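Local coordinates for protein putative ribose operon repressor (Burkholderia thailandensis, PDB 3EGC) that probably acts as a LacI-family transcriptional repressor, binding DNA and sensing a small sugar-like ligand through a domain resembling periplasmic binding proteins, at residues L13-I18 and I69-E74; V26-E31 and P240-G245; N94-I99 and G136-R141; S107-G112 and S140-K145; T188-S193 and P214-V219. All blocks are in the same frame, centred on the assembly; numbering follows the deposited sequence.

Contact 1: residues L13-I18 and I69-E74; sequences LIVSDI and ILAPSE
L13 and I14 run beside I69 and L70 as neighbouring parallel strands in the middle of the N-terminal Rossmann-like subdomain, and the contact continues into the loops that leave both strands. I14 supplies both backbone bonds, giving from N and accepting at O. Its N gives a nearly straight bond to I69 O (2.9 Å, 171°), and its O receives A71 N at 2.8 Å, the donor lying almost in line with the carbonyl. Above and below this ladder the branched aliphatic residues fit a fully buried sheet. On the face shared by L13 and I69, CG of L13 is anti to the backbone N (chi1 170°), and from there CD1 leans over to I69 CG2, 3.8 Å away. The helices 21-36 and 241-257 cover this face, touching L13 and I69 respectively. On the other face, L70 CD1 comes within 3.6 Å of I14 CG2, beneath helix 50-62. Beyond the ladder small residues take over. The methyl of A71 lies 4.3 Å from V15 CG2, and F23 of helix 21-36 touches both residues. S16 CB then comes 3.6 Å from S73 OG, a hydroxyl whose own partner is T46 OG1, while E53 accepts from the S73 backbone N; S73 thus ties its turn to the loop at T46 through its hydroxyl and to helix 50-62 through its backbone. Such paired loops at the carboxyl ends of parallel strands are characteristic of the type I periplasmic-binding-protein fold, in which they border the cleft between the two subdomains.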
# COMPACT_ATOMS: atom_id res chain seq x y z
N LEU A 13 3.80 -11.21 12.94
CA LEU A 13 2.75 -10.39 12.35
C LEU A 13 2.21 -11.12 11.13
O LEU A 13 2.97 -11.48 10.22
CB LEU A 13 3.23 -9.01 11.95
CG LEU A 13 2.28 -8.16 11.10
CD1 LEU A 13 0.93 -7.86 11.83
CD2 LEU A 13 2.91 -6.84 10.63
N ILE A 14 0.95 -11.45 11.19
CA ILE A 14 0.34 -12.21 10.12
C ILE A 14 -0.77 -11.36 9.58
O ILE A 14 -1.63 -10.97 10.30
CB ILE A 14 -0.21 -13.59 10.62
CG1 ILE A 14 0.96 -14.47 11.09
CG2 ILE A 14 -1.07 -14.27 9.50
CD1 ILE A 14 0.56 -15.84 11.74
N VAL A 15 -0.71 -11.07 8.31
CA VAL A 15 -1.59 -10.12 7.72
C VAL A 15 -2.35 -10.77 6.56
O VAL A 15 -1.76 -11.47 5.75
CB VAL A 15 -0.73 -8.90 7.29
CG1 VAL A 15 -1.21 -8.26 6.02
CG2 VAL A 15 -0.63 -7.91 8.46
N SER A 16 -3.65 -10.48 6.43
CA SER A 16 -4.44 -11.06 5.38
C SER A 16 -4.14 -10.51 3.95
O SER A 16 -4.35 -11.25 2.92
CB SER A 16 -5.90 -10.89 5.70
OG SER A 16 -6.18 -9.55 6.13
N ASP A 17 -3.65 -9.27 3.85
CA ASP A 17 -3.25 -8.77 2.56
C ASP A 17 -2.27 -7.58 2.57
O ASP A 17 -2.69 -6.44 2.50
CB ASP A 17 -4.49 -8.44 1.70
CG ASP A 17 -4.12 -8.04 0.31
OD1 ASP A 17 -2.92 -8.10 -0.05
OD2 ASP A 17 -5.04 -7.62 -0.42
N ILE A 18 -0.97 -7.87 2.66
CA ILE A 18 0.03 -6.80 2.78
C ILE A 18 0.01 -5.77 1.57
O ILE A 18 0.38 -4.59 1.72
CB ILE A 18 1.44 -7.38 3.00
CG1 ILE A 18 2.40 -6.30 3.53
CG2 ILE A 18 1.97 -8.03 1.68
CD1 ILE A 18 2.01 -5.83 4.90
N ILE A 69 0.39 -10.81 16.40
CA ILE A 69 -0.60 -9.92 15.91
C ILE A 69 -1.18 -10.50 14.62
O ILE A 69 -0.47 -10.77 13.68
CB ILE A 69 -0.04 -8.53 15.62
CG1 ILE A 69 0.54 -7.93 16.91
CG2 ILE A 69 -1.16 -7.67 14.94
CD1 ILE A 69 1.02 -6.52 16.72
N LEU A 70 -2.51 -10.61 14.57
CA LEU A 70 -3.13 -11.34 13.48
C LEU A 70 -4.23 -10.50 12.81
O LEU A 70 -5.21 -10.13 13.43
CB LEU A 70 -3.69 -12.68 14.04
CG LEU A 70 -4.59 -13.45 13.07
CD1 LEU A 70 -3.84 -13.82 11.77
CD2 LEU A 70 -5.26 -14.74 13.67
N ALA A 71 -4.06 -10.18 11.56
CA ALA A 71 -5.18 -9.68 10.76
C ALA A 71 -5.87 -10.89 10.10
O ALA A 71 -5.41 -11.41 9.07
CB ALA A 71 -4.70 -8.70 9.68
N PRO A 72 -6.97 -11.32 10.68
CA PRO A 72 -7.55 -12.57 10.30
C PRO A 72 -8.11 -12.63 8.87
O PRO A 72 -8.70 -11.67 8.35
CB PRO A 72 -8.68 -12.77 11.33
CG PRO A 72 -8.40 -11.79 12.43
CD PRO A 72 -7.69 -10.68 11.78
N SER A 73 -7.92 -13.78 8.26
CA SER A 73 -8.47 -14.04 6.96
C SER A 73 -9.83 -14.62 7.26
O SER A 73 -10.07 -15.12 8.37
CB SER A 73 -7.60 -15.08 6.26
OG SER A 73 -6.40 -14.48 5.79
N GLU A 74 -10.74 -14.52 6.30
CA GLU A 74 -12.10 -15.00 6.50
C GLU A 74 -12.04 -16.50 6.57
O GLU A 74 -11.54 -17.14 5.65
CB GLU A 74 -13.00 -14.60 5.32
CG GLU A 74 -14.46 -14.95 5.53
CD GLU A 74 -15.35 -14.50 4.39
OE1 GLU A 74 -14.84 -14.22 3.30
OE2 GLU A 74 -16.58 -14.47 4.57

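Contact 2: residues V26-E31 and P240-G245; sequences VASGVE and PTRRIG
V26 and V30, one helical turn apart, both carry CG1 anti to the backbone N (chi1 167° and 166°), which leaves CG2 anti to the carbonyl carbon. From these positions V26 CG2 reaches T241 O at 3.6 Å, V30 CG2 reaches G245 O at 3.4 Å, and V26 CG1 packs on G245 CA at 3.8 Å. The motif is a glycine-mediated close crossing of two helices, 21-36 and 241-257, on one face of the N-terminal subdomain. The axes of the segments 26-31 and 241-245 approach to 6.4 Å at 44°. G29 and G245 suit the crossing because neither has a side chain to hold the backbones apart. Backbone carbonyls therefore meet CA-H groups of the other helix: G245 CA lies 3.3 Å from V26 O, which also accepts from V30 N within its own helix, and G29 CA lies 3.4 Å from R242 O. At the outer border polar residues turn to the dimer partner, where E19 of the second subunit forms a salt bridge with R242 and a hydrogen bond with S28 OG. T241 OG1 bonds instead to E25 of the same chain. Toward the sheet, where I244 packs on V105, branched aliphatics resume, and V26 CG2 stands 4.3 Å from I244 CG2.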
# COMPACT_ATOMS: atom_id res chain seq x y z
N VAL A 26 -0.95 -0.55 8.85
CA VAL A 26 -1.04 -1.22 10.18
C VAL A 26 0.31 -1.88 10.55
O VAL A 26 0.77 -1.80 11.70
CB VAL A 26 -2.13 -2.35 10.21
CG1 VAL A 26 -1.97 -3.22 11.46
CG2 VAL A 26 -3.61 -1.73 10.11
N ALA A 27 0.93 -2.54 9.55
CA ALA A 27 2.21 -3.19 9.74
C ALA A 27 3.29 -2.17 10.15
O ALA A 27 4.14 -2.47 11.03
CB ALA A 27 2.63 -3.89 8.42
N SER A 28 3.27 -1.02 9.47
CA SER A 28 4.15 0.14 9.78
C SER A 28 4.01 0.54 11.28
O SER A 28 4.98 0.62 11.99
CB SER A 28 3.76 1.33 8.88
OG SER A 28 4.49 2.41 9.24
N GLY A 29 2.78 0.72 11.76
CA GLY A 29 2.53 1.04 13.19
C GLY A 29 3.03 -0.05 14.15
O GLY A 29 3.62 0.26 15.25
N VAL A 30 2.78 -1.31 13.77
CA VAL A 30 3.26 -2.45 14.55
C VAL A 30 4.84 -2.48 14.64
O VAL A 30 5.42 -2.63 15.71
CB VAL A 30 2.87 -3.78 13.90
CG1 VAL A 30 3.66 -4.88 14.53
CG2 VAL A 30 1.39 -4.02 13.94
N GLU A 31 5.49 -2.30 13.50
CA GLU A 31 6.94 -2.35 13.41
C GLU A 31 7.61 -1.21 14.17
O GLU A 31 8.62 -1.38 14.79
CB GLU A 31 7.40 -2.34 11.94
CG GLU A 31 8.87 -2.67 11.75
CD GLU A 31 9.75 -1.43 11.78
OE1 GLU A 31 10.94 -1.64 11.94
OE2 GLU A 31 9.27 -0.28 11.67
N PRO A 240 -7.69 5.10 11.65
CA PRO A 240 -6.38 5.33 12.27
C PRO A 240 -5.43 4.11 12.09
O PRO A 240 -4.99 3.47 13.05
CB PRO A 240 -6.74 5.54 13.75
CG PRO A 240 -7.91 4.60 13.96
CD PRO A 240 -8.65 4.52 12.61
N THR A 241 -5.08 3.83 10.85
CA THR A 241 -4.34 2.59 10.53
C THR A 241 -3.06 2.38 11.29
O THR A 241 -2.83 1.31 11.83
CB THR A 241 -3.97 2.51 9.03
OG1 THR A 241 -3.28 3.74 8.63
CG2 THR A 241 -5.20 2.38 8.22
N ARG A 242 -2.23 3.40 11.33
CA ARG A 242 -1.00 3.33 12.10
C ARG A 242 -1.20 3.09 13.59
O ARG A 242 -0.51 2.27 14.19
CB ARG A 242 -0.12 4.59 11.84
CG ARG A 242 0.78 4.38 10.62
CD ARG A 242 1.22 5.74 9.96
NE ARG A 242 0.08 6.40 9.34
CZ ARG A 242 -0.03 6.71 8.04
NH1 ARG A 242 0.97 6.46 7.19
NH2 ARG A 242 -1.15 7.31 7.60
N ARG A 243 -2.13 3.82 14.19
CA ARG A 243 -2.48 3.67 15.59
C ARG A 243 -3.06 2.30 15.89
O ARG A 243 -2.84 1.78 16.93
CB ARG A 243 -3.48 4.78 16.01
CG ARG A 243 -3.82 4.82 17.51
CD ARG A 243 -2.74 5.51 18.29
NE ARG A 243 -2.95 5.36 19.73
CZ ARG A 243 -3.40 6.33 20.54
NH1 ARG A 243 -3.70 7.54 20.05
NH2 ARG A 243 -3.55 6.08 21.84
N ILE A 244 -3.79 1.71 14.95
CA ILE A 244 -4.25 0.34 15.12
C ILE A 244 -3.06 -0.61 15.29
O ILE A 244 -3.02 -1.42 16.22
CB ILE A 244 -5.17 -0.11 13.90
CG1 ILE A 244 -6.46 0.72 13.90
CG2 ILE A 244 -5.41 -1.62 13.97
CD1 ILE A 244 -7.35 0.57 12.59
N GLY A 245 -2.09 -0.51 14.39
CA GLY A 245 -0.85 -1.31 14.54
C GLY A 245 -0.05 -1.06 15.83
O GLY A 245 0.40 -2.01 16.50

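Contact 3: residues N94-I99 and G136-R141; sequences NRELRI and GLMTSR
R95 and M138 bring their CA atoms to 5.9 Å where the irregular loop after strand 90-93, entered through N94 with a positive phi of 78°, passes the first turn of helix 138-153. M138 leaves the helix toward the loop, its flexible unbranched chain suited to an uneven surface. Its bend at chi3 (77°) places CE, which rests 3.4 Å from N94 O. The M138 and E96 side chains cross at about a right angle, the sulfur 3.6 Å from E96 CG and accepting a weak hydrogen bond from E96 N. The loop belongs to the N-terminal subdomain and the helix to the C-terminal one, so the contact spans the cleft of a periplasmic-binding-protein-like fold from one lobe to the other. L137, at the N-cap position, lays CD2 over one face of the R95 guanidinium, 3.2 Å above its plane and offset toward the rim, 3.4 Å from NH2. The long arginine thus presents a flat surface to a methyl, while its NH2 end lies close to P72 O, with E48 a long, weak ionic partner. T139 comes in beside them, crossing N94 at about a right angle, with its CG2 3.4 Å from N94 ND2. Behind the contact, R141 NE turns back on its own segment and bonds G136 O at 2.6 Å.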
# COMPACT_ATOMS: atom_id res chain seq x y z
N ASN A 94 -8.38 -5.27 13.10
CA ASN A 94 -9.30 -5.04 12.00
C ASN A 94 -10.58 -5.87 12.17
O ASN A 94 -11.71 -5.32 12.13
CB ASN A 94 -8.59 -5.23 10.65
CG ASN A 94 -9.55 -5.22 9.45
OD1 ASN A 94 -9.54 -6.15 8.63
ND2 ASN A 94 -10.37 -4.21 9.35
N ARG A 95 -10.39 -7.18 12.36
CA ARG A 95 -11.50 -8.11 12.57
C ARG A 95 -11.22 -8.86 13.87
O ARG A 95 -10.10 -9.29 14.09
CB ARG A 95 -11.63 -9.15 11.42
CG ARG A 95 -12.30 -8.60 10.17
CD ARG A 95 -11.39 -8.53 8.99
NE ARG A 95 -11.22 -9.83 8.33
CZ ARG A 95 -10.92 -10.01 7.05
NH1 ARG A 95 -10.76 -9.00 6.21
NH2 ARG A 95 -10.77 -11.25 6.61
N GLU A 96 -12.24 -9.04 14.71
CA GLU A 96 -12.07 -9.70 15.99
C GLU A 96 -12.01 -11.23 15.80
O GLU A 96 -12.44 -11.77 14.76
CB GLU A 96 -13.21 -9.33 16.95
CG GLU A 96 -14.49 -9.92 16.49
CD GLU A 96 -15.70 -9.43 17.26
OE1 GLU A 96 -16.71 -9.90 17.29
OE2 GLU A 96 -15.81 -8.54 17.94
N LEU A 97 -11.48 -11.92 16.80
CA LEU A 97 -11.38 -13.37 16.76
C LEU A 97 -12.55 -14.04 17.49
O LEU A 97 -13.09 -15.04 17.00
CB LEU A 97 -10.09 -13.82 17.40
CG LEU A 97 -8.91 -14.24 16.53
CD1 LEU A 97 -9.20 -13.97 15.07
CD2 LEU A 97 -7.60 -13.58 17.02
N ARG A 98 -12.94 -13.49 18.63
CA ARG A 98 -13.99 -14.12 19.44
C ARG A 98 -13.44 -15.40 19.99
O ARG A 98 -14.05 -16.44 19.91
CB ARG A 98 -15.23 -14.42 18.59
CG ARG A 98 -16.08 -13.18 18.37
CD ARG A 98 -16.91 -13.29 17.15
NE ARG A 98 -17.72 -14.51 17.11
CZ ARG A 98 -18.10 -15.09 15.98
NH1 ARG A 98 -18.82 -16.21 16.02
NH2 ARG A 98 -17.80 -14.52 14.82
N ILE A 99 -12.25 -15.31 20.55
CA ILE A 99 -11.66 -16.40 21.27
C ILE A 99 -11.26 -15.81 22.57
O ILE A 99 -10.55 -14.81 22.60
CB ILE A 99 -10.38 -16.87 20.59
CG1 ILE A 99 -10.64 -17.27 19.13
CG2 ILE A 99 -9.72 -17.98 21.38
CD1 ILE A 99 -10.90 -18.73 18.93
N GLY A 136 -19.92 -12.09 5.41
CA GLY A 136 -19.69 -12.60 6.75
C GLY A 136 -18.93 -11.72 7.75
O GLY A 136 -19.15 -11.81 9.00
N LEU A 137 -18.04 -10.88 7.22
CA LEU A 137 -17.00 -10.23 8.04
C LEU A 137 -17.55 -9.26 9.04
O LEU A 137 -18.57 -8.66 8.81
CB LEU A 137 -15.97 -9.48 7.16
CG LEU A 137 -15.19 -10.33 6.21
CD1 LEU A 137 -14.50 -9.45 5.19
CD2 LEU A 137 -14.19 -11.21 7.01
N MET A 138 -16.85 -9.10 10.14
CA MET A 138 -17.21 -8.15 11.17
C MET A 138 -17.26 -6.72 10.57
O MET A 138 -18.16 -5.91 10.88
CB MET A 138 -16.19 -8.24 12.32
CG MET A 138 -16.57 -7.48 13.60
SD MET A 138 -15.16 -6.86 14.63
CE MET A 138 -14.77 -5.48 13.59
N THR A 139 -16.30 -6.40 9.74
CA THR A 139 -16.24 -5.08 9.18
C THR A 139 -17.44 -4.78 8.27
O THR A 139 -18.14 -3.80 8.47
CB THR A 139 -14.94 -4.86 8.42
OG1 THR A 139 -14.80 -5.93 7.47
CG2 THR A 139 -13.75 -4.84 9.41
N SER A 140 -17.72 -5.66 7.31
CA SER A 140 -18.92 -5.56 6.48
C SER A 140 -20.17 -5.48 7.30
O SER A 140 -21.04 -4.68 6.98
CB SER A 140 -19.09 -6.77 5.58
OG SER A 140 -17.93 -7.03 4.91
N ARG A 141 -20.27 -6.34 8.33
CA ARG A 141 -21.47 -6.39 9.13
C ARG A 141 -21.67 -5.02 9.85
O ARG A 141 -22.74 -4.45 9.84
CB ARG A 141 -21.35 -7.57 10.13
CG ARG A 141 -22.50 -8.52 10.13
CD ARG A 141 -22.16 -9.98 9.89
NE ARG A 141 -20.86 -10.45 10.38
CZ ARG A 141 -20.51 -10.42 11.65
NH1 ARG A 141 -19.33 -10.89 12.03
NH2 ARG A 141 -21.37 -9.90 12.51

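Contact 4: residues S107-G112 and S140-K145; sequences SENVRG and SRERLK
N109 uses both ends of its amide to join E142 and R143, neighbours on the facing helix. ND2 donates to E142 OE2 at 2.8 Å in a nearly straight bond (169°), and the carboxylate oxygen lies in the plane of the amide. The other end, OD1, is gripped side-on by two nitrogens of R143, NE at 3.0 Å and NH2 at 2.7 Å. OD1 sits in the guanidinium plane, yet both donors approach from one face of the amide, whose plane is turned 63° from that of the guanidinium. Asparagine suits the place because one short group both gives and accepts, linking an acid to a base. A second shell fixes those two residues: R266 forms a salt bridge with E142 OE1, R143 NH1 donates to S193 O, and F221 makes a cation-pi contact with R143. The positive charge of R266 would favour an ionised E142. Beside this polar group, from the next residue V110, the contact becomes largely apolar. V110 CG2 meets E142 CB at 4.0 Å and V110 CG1 lies 4.1 Å from the aliphatic CG of K145, while V110 CA makes a CA-H...O contact with E142 O (3.5 Å). Both helices belong to the C-terminal lobe of the periplasmic-binding-protein-like fold: the chain leaves strand 103-107, passes E108 at the N-cap position and starts helix 109-122, whose first turn lies against the early turns of helix 138-153, close to strand 264-272.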
# COMPACT_ATOMS: atom_id res chain seq x y z
N SER A 107 -11.67 -0.67 14.53
CA SER A 107 -12.18 0.71 14.33
C SER A 107 -13.61 0.85 14.82
O SER A 107 -14.30 -0.16 15.01
CB SER A 107 -12.15 1.12 12.85
OG SER A 107 -10.81 1.19 12.39
N GLU A 108 -14.04 2.10 15.00
CA GLU A 108 -15.48 2.35 15.26
C GLU A 108 -16.35 2.31 13.98
O GLU A 108 -16.88 3.35 13.49
CB GLU A 108 -15.70 3.63 16.10
CG GLU A 108 -15.27 4.93 15.40
CD GLU A 108 -15.13 6.12 16.35
OE1 GLU A 108 -15.39 5.96 17.57
OE2 GLU A 108 -14.77 7.21 15.86
N ASN A 109 -16.51 1.12 13.43
CA ASN A 109 -17.18 0.97 12.12
C ASN A 109 -18.64 1.44 12.03
O ASN A 109 -18.97 2.22 11.13
CB ASN A 109 -17.08 -0.45 11.62
CG ASN A 109 -15.62 -0.94 11.51
OD1 ASN A 109 -14.83 -0.36 10.77
ND2 ASN A 109 -15.31 -2.05 12.17
N VAL A 110 -19.50 0.98 12.93
CA VAL A 110 -20.88 1.49 12.99
C VAL A 110 -20.90 3.05 12.98
O VAL A 110 -21.45 3.68 12.08
CB VAL A 110 -21.63 1.00 14.30
CG1 VAL A 110 -23.13 1.30 14.21
CG2 VAL A 110 -21.44 -0.45 14.55
N ARG A 111 -20.29 3.67 13.98
CA ARG A 111 -20.28 5.14 14.06
C ARG A 111 -19.83 5.88 12.75
O ARG A 111 -20.48 6.83 12.29
CB ARG A 111 -19.42 5.61 15.19
CG ARG A 111 -19.69 7.02 15.59
CD ARG A 111 -18.66 7.44 16.67
NE ARG A 111 -18.96 6.83 17.96
CZ ARG A 111 -18.21 6.96 19.05
NH1 ARG A 111 -18.57 6.36 20.17
NH2 ARG A 111 -17.08 7.66 18.99
N GLY A 112 -18.70 5.45 12.20
CA GLY A 112 -18.14 6.10 11.02
C GLY A 112 -19.09 5.91 9.85
O GLY A 112 -19.27 6.85 9.12
N SER A 140 -17.72 -5.66 7.31
CA SER A 140 -18.92 -5.56 6.48
C SER A 140 -20.17 -5.48 7.30
O SER A 140 -21.04 -4.68 6.98
CB SER A 140 -19.09 -6.77 5.58
OG SER A 140 -17.93 -7.03 4.91
N ARG A 141 -20.27 -6.34 8.33
CA ARG A 141 -21.47 -6.39 9.13
C ARG A 141 -21.67 -5.02 9.85
O ARG A 141 -22.74 -4.45 9.84
CB ARG A 141 -21.35 -7.57 10.13
CG ARG A 141 -22.50 -8.52 10.13
CD ARG A 141 -22.16 -9.98 9.89
NE ARG A 141 -20.86 -10.45 10.38
CZ ARG A 141 -20.51 -10.42 11.65
NH1 ARG A 141 -19.33 -10.89 12.03
NH2 ARG A 141 -21.37 -9.90 12.51
N GLU A 142 -20.62 -4.50 10.44
CA GLU A 142 -20.76 -3.30 11.24
C GLU A 142 -20.96 -2.05 10.38
O GLU A 142 -21.68 -1.15 10.76
CB GLU A 142 -19.56 -3.13 12.17
CG GLU A 142 -19.53 -4.03 13.36
CD GLU A 142 -18.24 -3.82 14.15
OE1 GLU A 142 -18.07 -4.47 15.19
OE2 GLU A 142 -17.39 -3.02 13.71
N ARG A 143 -20.33 -2.02 9.22
CA ARG A 143 -20.47 -0.90 8.31
C ARG A 143 -21.88 -0.87 7.70
O ARG A 143 -22.47 0.21 7.55
CB ARG A 143 -19.39 -0.90 7.25
CG ARG A 143 -18.03 -0.51 7.86
CD ARG A 143 -16.79 -0.77 6.97
NE ARG A 143 -15.64 -0.77 7.86
CZ ARG A 143 -14.39 -1.02 7.53
NH1 ARG A 143 -14.03 -1.31 6.27
NH2 ARG A 143 -13.49 -1.00 8.51
N LEU A 144 -22.43 -2.07 7.47
CA LEU A 144 -23.83 -2.18 7.02
C LEU A 144 -24.83 -1.72 8.09
O LEU A 144 -25.77 -0.96 7.82
CB LEU A 144 -24.15 -3.59 6.57
CG LEU A 144 -25.17 -3.75 5.47
CD1 LEU A 144 -24.68 -3.06 4.18
CD2 LEU A 144 -25.52 -5.27 5.21
N LYS A 145 -24.60 -2.16 9.33
CA LYS A 145 -25.38 -1.71 10.49
C LYS A 145 -25.45 -0.16 10.67
O LYS A 145 -26.51 0.39 11.01
CB LYS A 145 -24.82 -2.34 11.76
CG LYS A 145 -25.44 -1.87 13.04
CD LYS A 145 -24.94 -2.70 14.23
CE LYS A 145 -25.55 -2.15 15.54
NZ LYS A 145 -25.05 -2.82 16.78

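Contact 5: residues T188-S193 and P214-V219; sequences TALLTS and PDVEIV
The flat groups joining T188-T192 to E217-V219 are peptide units, linked side by side into a parallel sheet; A189, L191, E217 and V219 project from one face of it, L190 and I218 from the other. Bonds alternate between the strands in the staggered pattern of a parallel pair. E217 N gives to T188 O at 2.7 Å, and L190 N to E217 O at 2.9 Å with the donor tilted 27° from the carbonyl plane. Further along, V219 N reaches L190 O at 3.0 Å, and T192 N reaches V219 O at 2.9 Å in a straighter bond (171°). On the first face, L191 has CG anti to the backbone N (chi1 172°), and its CD1 comes obliquely to V219 CG2 at 3.7 Å. On the other, L190 CD2 meets V216 CG1 at 3.8 Å, and farther on I218 CG2 comes 3.6 Å from T192 OG1, a hydroxyl that bonds T198 OG1. Branched aliphatic residues fit both faces because each is buried beneath helices. At the border, the carboxylate of E217 leads off to R123 and H125, which suits a partly exposed position. The pair forms the two strands of a beta-alpha-beta unit connected by helix 195-208, which covers T192 and I218 together with helix 174-181 over L190; helix 109-122 lies over A189 and V219, strand 128-131 extends the sheet beyond 189-192, and strand 236-238 lies beyond 217-221.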
# COMPACT_ATOMS: atom_id res chain seq x y z
N THR A 188 -28.91 6.91 -5.75
CA THR A 188 -28.18 8.06 -6.27
C THR A 188 -26.89 8.18 -5.48
O THR A 188 -26.02 8.95 -5.81
CB THR A 188 -29.03 9.37 -6.12
OG1 THR A 188 -29.58 9.43 -4.81
CG2 THR A 188 -30.23 9.36 -7.11
N ALA A 189 -26.80 7.43 -4.40
CA ALA A 189 -25.59 7.42 -3.60
C ALA A 189 -25.32 6.00 -3.04
O ALA A 189 -26.22 5.16 -2.92
CB ALA A 189 -25.69 8.42 -2.51
N LEU A 190 -24.05 5.75 -2.75
CA LEU A 190 -23.59 4.49 -2.24
C LEU A 190 -22.66 4.77 -1.07
O LEU A 190 -21.86 5.74 -1.13
CB LEU A 190 -22.80 3.74 -3.34
CG LEU A 190 -23.43 2.65 -4.25
CD1 LEU A 190 -24.99 2.47 -4.10
CD2 LEU A 190 -22.95 2.74 -5.70
N LEU A 191 -22.76 3.95 -0.03
CA LEU A 191 -21.69 3.80 0.90
C LEU A 191 -20.83 2.63 0.37
O LEU A 191 -21.37 1.54 0.06
CB LEU A 191 -22.22 3.43 2.27
CG LEU A 191 -21.26 3.03 3.40
CD1 LEU A 191 -20.27 4.15 3.84
CD2 LEU A 191 -21.99 2.43 4.63
N THR A 192 -19.52 2.83 0.29
CA THR A 192 -18.62 1.72 -0.00
C THR A 192 -17.74 1.41 1.20
O THR A 192 -17.21 2.34 1.82
CB THR A 192 -17.73 2.01 -1.22
OG1 THR A 192 -17.13 3.30 -1.04
CG2 THR A 192 -18.60 2.03 -2.55
N SER A 193 -17.59 0.14 1.53
CA SER A 193 -16.96 -0.23 2.76
C SER A 193 -15.41 -0.23 2.81
O SER A 193 -14.87 -0.42 3.84
CB SER A 193 -17.53 -1.56 3.25
OG SER A 193 -17.16 -2.60 2.40
N PRO A 214 -23.08 13.56 -10.61
CA PRO A 214 -24.48 13.79 -11.00
C PRO A 214 -25.38 12.53 -11.01
O PRO A 214 -26.55 12.61 -10.63
CB PRO A 214 -24.35 14.34 -12.43
CG PRO A 214 -22.89 14.71 -12.61
CD PRO A 214 -22.13 13.81 -11.72
N ASP A 215 -24.85 11.40 -11.45
CA ASP A 215 -25.60 10.12 -11.42
C ASP A 215 -25.54 9.35 -10.10
O ASP A 215 -26.56 8.89 -9.61
CB ASP A 215 -25.15 9.21 -12.57
CG ASP A 215 -25.47 9.78 -13.95
OD1 ASP A 215 -26.50 10.47 -14.11
OD2 ASP A 215 -24.70 9.55 -14.88
N VAL A 216 -24.35 9.22 -9.51
CA VAL A 216 -24.17 8.49 -8.23
C VAL A 216 -23.08 9.13 -7.41
O VAL A 216 -21.98 9.31 -7.90
CB VAL A 216 -23.75 7.01 -8.53
CG1 VAL A 216 -23.33 6.20 -7.26
CG2 VAL A 216 -24.86 6.25 -9.38
N GLU A 217 -23.38 9.50 -6.17
CA GLU A 217 -22.34 9.92 -5.23
C GLU A 217 -21.86 8.74 -4.38
O GLU A 217 -22.52 7.69 -4.33
CB GLU A 217 -22.74 11.16 -4.41
CG GLU A 217 -22.64 12.49 -5.23
CD GLU A 217 -23.16 13.73 -4.50
OE1 GLU A 217 -23.54 13.69 -3.31
OE2 GLU A 217 -23.15 14.81 -5.12
N ILE A 218 -20.70 8.91 -3.75
CA ILE A 218 -20.03 7.86 -3.01
C ILE A 218 -19.34 8.35 -1.76
O ILE A 218 -18.57 9.32 -1.81
CB ILE A 218 -18.94 7.14 -3.88
CG1 ILE A 218 -19.58 6.50 -5.13
CG2 ILE A 218 -18.15 6.11 -3.03
CD1 ILE A 218 -18.53 5.81 -6.11
N VAL A 219 -19.61 7.71 -0.63
CA VAL A 219 -18.75 7.92 0.54
C VAL A 219 -18.08 6.58 0.80
O VAL A 219 -18.70 5.55 0.59
CB VAL A 219 -19.53 8.44 1.78
CG1 VAL A 219 -20.06 9.80 1.50
CG2 VAL A 219 -20.75 7.44 2.18

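How the contacts relate
From the N terminus, contact 1 closes the first loop, pairing 13-18 with 69-74 in the N-terminal sheet. Contact 2 opens inside that loop, so the two cross, and it closes only at 240-245, where the chain has returned from the C-terminal lobe. Contacts 3, 4 and 5 all nest within it. Contact 3 touches contact 1 through R95 and P72 and links the lobes across the cleft. Contact 4 ends on the same helix, 138-153, sharing S140 and R141 with it. Contact 5, in series after both, pairs two neighbouring strands of the C-terminal part of the sheet and meets contact 4 through R143 and S193.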